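RagB/SusD domain protein (Flavobacterium johnsoniae, PDB 5J90) binds chitin as a SusD-like protein of a polysaccharide utilization locus, probably holding chitin chains at the cell surface for uptake. Local coordinates at residues T461-G464 against V465-I468. Numbering follows the deposited sequence.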
# COMPACT_ATOMS: atom_id res chain seq x y z
N THR A 461 8.88 7.24 -13.50
CA THR A 461 10.13 6.73 -14.03
C THR A 461 10.90 5.97 -12.96
O THR A 461 11.48 4.92 -13.20
CB THR A 461 10.96 7.88 -14.61
OG1 THR A 461 10.27 8.38 -15.75
CG2 THR A 461 12.35 7.41 -15.03
N GLU A 462 10.86 6.49 -11.74
CA GLU A 462 11.61 5.91 -10.64
C GLU A 462 11.17 4.48 -10.29
O GLU A 462 12.00 3.59 -10.13
CB GLU A 462 11.46 6.84 -9.44
CG GLU A 462 12.38 6.55 -8.31
CD GLU A 462 12.36 7.66 -7.26
OE1 GLU A 462 11.63 8.67 -7.44
OE2 GLU A 462 13.10 7.53 -6.29
N PHE A 463 9.86 4.28 -10.17
CA PHE A 463 9.34 2.98 -9.74
C PHE A 463 8.80 2.12 -10.87
O PHE A 463 8.60 0.92 -10.69
CB PHE A 463 8.33 3.16 -8.61
CG PHE A 463 8.95 3.78 -7.40
CD1 PHE A 463 9.69 3.00 -6.52
CD2 PHE A 463 8.86 5.14 -7.18
CE1 PHE A 463 10.30 3.57 -5.41
CE2 PHE A 463 9.48 5.71 -6.07
CZ PHE A 463 10.19 4.91 -5.20
N GLY A 464 8.59 2.72 -12.03
CA GLY A 464 8.16 1.96 -13.19
C GLY A 464 6.78 1.36 -13.06
O GLY A 464 5.95 1.78 -12.25
N VAL A 465 6.52 0.36 -13.90
CA VAL A 465 5.19 -0.23 -13.98
C VAL A 465 4.94 -1.13 -12.77
O VAL A 465 5.69 -2.08 -12.52
CB VAL A 465 5.02 -1.05 -15.28
CG1 VAL A 465 3.60 -1.58 -15.36
CG2 VAL A 465 5.37 -0.20 -16.51
N ARG A 466 3.89 -0.82 -12.02
CA ARG A 466 3.56 -1.59 -10.82
C ARG A 466 2.49 -2.65 -11.10
O ARG A 466 2.37 -3.62 -10.36
CB ARG A 466 3.16 -0.68 -9.65
CG ARG A 466 4.12 0.46 -9.38
CD ARG A 466 5.59 0.05 -9.26
NE ARG A 466 5.88 -0.70 -8.04
CZ ARG A 466 7.10 -0.93 -7.57
NH1 ARG A 466 8.18 -0.45 -8.18
NH2 ARG A 466 7.26 -1.62 -6.45
N ARG A 467 1.70 -2.45 -12.15
CA ARG A 467 0.65 -3.40 -12.52
C ARG A 467 0.17 -3.08 -13.92
O ARG A 467 0.53 -2.05 -14.48
CB ARG A 467 -0.55 -3.33 -11.56
CG ARG A 467 -1.31 -2.00 -11.66
CD ARG A 467 -2.50 -1.96 -10.71
NE ARG A 467 -3.62 -2.80 -11.15
CZ ARG A 467 -4.61 -2.39 -11.94
NH1 ARG A 467 -4.61 -1.16 -12.45
NH2 ARG A 467 -5.61 -3.21 -12.21
N ILE A 468 -0.66 -3.97 -14.47
CA ILE A 468 -1.35 -3.68 -15.72
C ILE A 468 -2.82 -3.41 -15.41
O ILE A 468 -3.41 -4.02 -14.50
CB ILE A 468 -1.16 -4.82 -16.75
CG1 ILE A 468 0.33 -4.96 -17.06
CG2 ILE A 468 -1.97 -4.55 -18.04
CD1 ILE A 468 0.68 -6.07 -18.06
O HOH W 1 8.39 -1.72 -11.50
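R466 curls back along its own loop to give NH1 to the carbonyl oxygen of F463, a hydrogen bond of 2.9 Å from R466 NH1 to F463 O. Two bends in the side chain, at chi2 (-50°) and chi3 (-70°), achieve this return. Arginine suits the place, being long enough to double back and having N-H groups for two partners: NH2 forms a salt bridge with D502, whose negative charge probably eases the closeness of R498. The acceptor lies almost in the guanidinium plane, and CD of R466 packs 3.4 Å from the same F463 O. A water adds a second grip, donating to F463 O and to V465 O. G464 suits the bend between F463 and V465: its phi is positive, and a beta carbon there would clash with V465 N. This arginine side is compact and buried; the F463 ring is the looser side, partly exposed, packing on S487 of the second subunit, with R466 NH1 near the ring edge, 3.6 Å from F463 CB. A leucine in place of R466 would probably deprive the F463 carbonyl of its charged donor and leave D502 without this mate. Between helices 432-442 and 472-477, the loop buries apolar V465 against W60 of helix 57-60.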